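Side-chain contact in iron aquisition yersiniabactin synthesis enzyme, YbtT (Escherichia coli, PDB 6BA9), which probably hydrolyses thioesters as a low-specificity type II thioesterase that maintains production of the metallophore yersiniabactin: residues Thr47-Arg51 against Asp52-His56. The protein carries 1 engineered substitution. Residues are numbered along the deposited sequence; the frame is centred on the assembly and turned at random.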
loop_
_atom_site.group_PDB
_atom_site.type_symbol
_atom_site.label_atom_id
_atom_site.label_comp_id
_atom_site.label_asym_id
_atom_site.label_seq_id
_atom_site.Cartn_x
_atom_site.Cartn_y
_atom_site.Cartn_z
ATOM N N THR A 47 -6.279 -2.293 7.490
ATOM C CA THR A 47 -6.069 -3.683 7.893
ATOM C C THR A 47 -6.651 -4.613 6.840
ATOM O O THR A 47 -7.833 -4.495 6.502
ATOM C CB THR A 47 -6.811 -3.961 9.200
ATOM O OG1 THR A 47 -6.472 -2.985 10.186
ATOM C CG2 THR A 47 -6.498 -5.342 9.719
ATOM N N TRP A 48 -5.849 -5.545 6.346
ATOM C CA TRP A 48 -6.380 -6.585 5.478
ATOM C C TRP A 48 -7.177 -7.598 6.308
ATOM O O TRP A 48 -6.716 -8.030 7.377
ATOM C CB TRP A 48 -5.257 -7.315 4.756
ATOM C CG TRP A 48 -4.339 -6.507 3.851
ATOM C CD1 TRP A 48 -3.034 -6.795 3.604
ATOM C CD2 TRP A 48 -4.651 -5.332 3.064
ATOM N NE1 TRP A 48 -2.502 -5.892 2.712
ATOM C CE2 TRP A 48 -3.461 -4.981 2.376
ATOM C CE3 TRP A 48 -5.789 -4.545 2.878
ATOM C CZ2 TRP A 48 -3.379 -3.891 1.523
ATOM C CZ3 TRP A 48 -5.701 -3.450 2.020
ATOM C CH2 TRP A 48 -4.492 -3.142 1.355
ATOM N N PRO A 49 -8.374 -7.980 5.878
ATOM C CA PRO A 49 -9.119 -9.015 6.602
ATOM C C PRO A 49 -8.256 -10.237 6.901
ATOM O O PRO A 49 -7.374 -10.634 6.120
ATOM C CB PRO A 49 -10.278 -9.330 5.649
ATOM C CG PRO A 49 -10.527 -8.018 4.953
ATOM C CD PRO A 49 -9.162 -7.412 4.770
ATOM N N GLY A 50 -8.484 -10.794 8.091
ATOM C CA GLY A 50 -7.836 -12.007 8.537
ATOM C C GLY A 50 -6.846 -11.822 9.664
ATOM O O GLY A 50 -6.273 -12.820 10.123
ATOM N N ARG A 51 -6.585 -10.594 10.098
ATOM C CA ARG A 51 -5.604 -10.346 11.141
ATOM C C ARG A 51 -6.036 -9.135 11.946
ATOM O O ARG A 51 -6.958 -8.401 11.567
ATOM C CB ARG A 51 -4.218 -10.096 10.543
ATOM C CG ARG A 51 -4.110 -8.763 9.791
ATOM C CD ARG A 51 -3.280 -8.867 8.493
ATOM N NE ARG A 51 -4.025 -9.562 7.438
ATOM C CZ ARG A 51 -3.506 -9.962 6.282
ATOM N NH1 ARG A 51 -2.212 -9.768 6.015
ATOM N NH2 ARG A 51 -4.275 -10.582 5.408
ATOM N N ASP A 52 -5.318 -8.893 13.038
ATOM C CA ASP A 52 -5.557 -7.735 13.916
ATOM C C ASP A 52 -7.023 -7.766 14.355
ATOM O O ASP A 52 -7.512 -8.850 14.711
ATOM C CB ASP A 52 -5.080 -6.450 13.260
ATOM C CG ASP A 52 -3.586 -6.440 12.989
ATOM O OD1 ASP A 52 -2.809 -7.190 13.625
ATOM O OD2 ASP A 52 -3.174 -5.667 12.093
ATOM N N ARG A 53 -7.755 -6.653 14.312
ATOM C CA ARG A 53 -9.152 -6.654 14.750
ATOM C C ARG A 53 -10.060 -7.417 13.799
ATOM O O ARG A 53 -11.245 -7.593 14.109
ATOM C CB ARG A 53 -9.667 -5.212 14.858
ATOM C CG ARG A 53 -8.902 -4.391 15.853
ATOM C CD ARG A 53 -9.304 -2.927 15.804
ATOM N NE ARG A 53 -8.498 -2.150 16.739
ATOM C CZ ARG A 53 -8.572 -0.833 16.895
ATOM N NH1 ARG A 53 -9.429 -0.111 16.175
ATOM N NH2 ARG A 53 -7.782 -0.237 17.778
ATOM N N LEU A 54 -9.551 -7.827 12.633
ATOM C CA LEU A 54 -10.309 -8.537 11.616
ATOM C C LEU A 54 -9.909 -10.003 11.531
ATOM O O LEU A 54 -10.121 -10.656 10.503
ATOM C CB LEU A 54 -10.141 -7.869 10.253
ATOM C CG LEU A 54 -10.549 -6.390 10.204
ATOM C CD1 LEU A 54 -10.434 -5.876 8.764
ATOM C CD2 LEU A 54 -11.943 -6.111 10.752
ATOM N N ARG A 55 -9.360 -10.545 12.616
ATOM C CA ARG A 55 -8.940 -11.949 12.652
ATOM C C ARG A 55 -10.090 -12.906 12.367
ATOM O O ARG A 55 -9.866 -14.002 11.838
ATOM C CB ARG A 55 -8.377 -12.241 14.038
ATOM C CG ARG A 55 -7.797 -13.630 14.234
ATOM C CD ARG A 55 -6.506 -13.874 13.501
ATOM N NE ARG A 55 -5.463 -12.977 13.953
ATOM C CZ ARG A 55 -4.232 -12.944 13.453
ATOM N NH1 ARG A 55 -3.888 -13.786 12.480
ATOM N NH2 ARG A 55 -3.362 -12.070 13.927
ATOM N N HIS A 56 -11.313 -12.526 12.719
ATOM C CA HIS A 56 -12.466 -13.399 12.545
ATOM C C HIS A 56 -12.879 -13.553 11.085
ATOM O O HIS A 56 -13.724 -14.401 10.787
ATOM C CB HIS A 56 -13.649 -12.862 13.362
ATOM C CG HIS A 56 -14.074 -11.483 12.968
ATOM N ND1 HIS A 56 -13.362 -10.356 13.316
ATOM C CD2 HIS A 56 -15.130 -11.045 12.240
ATOM C CE1 HIS A 56 -13.955 -9.287 12.817
ATOM N NE2 HIS A 56 -15.027 -9.678 12.153
HETATM O O HOH W 1 -3.786 -3.261 10.956
HETATM O O HOH W 2 -7.502 -3.963 12.729
#
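A G1 beta bulge shapes the start of the loop between strand 42-46 and helix 63-77, with G50 and R51 together facing L54. G50 N donates to L54 O (2.9 Å), and L54 N returns a bond to R51 O (2.9 Å); both bonds are bent, and each donor sits above the plane of the carbonyl it reaches. G50, with phi at 111°, is the third residue of the type II turn from W48 to R51 and the first of the bulge. The L54 side chain points back toward segment 47-51, its CD1 lying 3.7 Å from T47 O and touching T47 CG2 and the P49 ring. R51 turns the other way: bends at chi2 and chi3 curl its chain over the turn, so that NH2 reaches P49 O (3.2 Å) nearly straight and in the guanidinium plane, while W48 CB lies over the rim of one guanidinium face. Its NH1 forms a salt bridge with D168 of helix 155-174, tying the turn to that helix. The R55 guanidinium lays a face over R51 CA, which stands 3.7 Å above its centre. One water links T47 OG1 to D52 OD2, and a second joins the same hydroxyl to R53 N; M2 O also bonds that hydroxyl, and S27 N the carboxylate. A type II turn whose third residue, a glycine, also opens a G1 bulge is a classic combination, here within an alpha/beta-hydrolase fold.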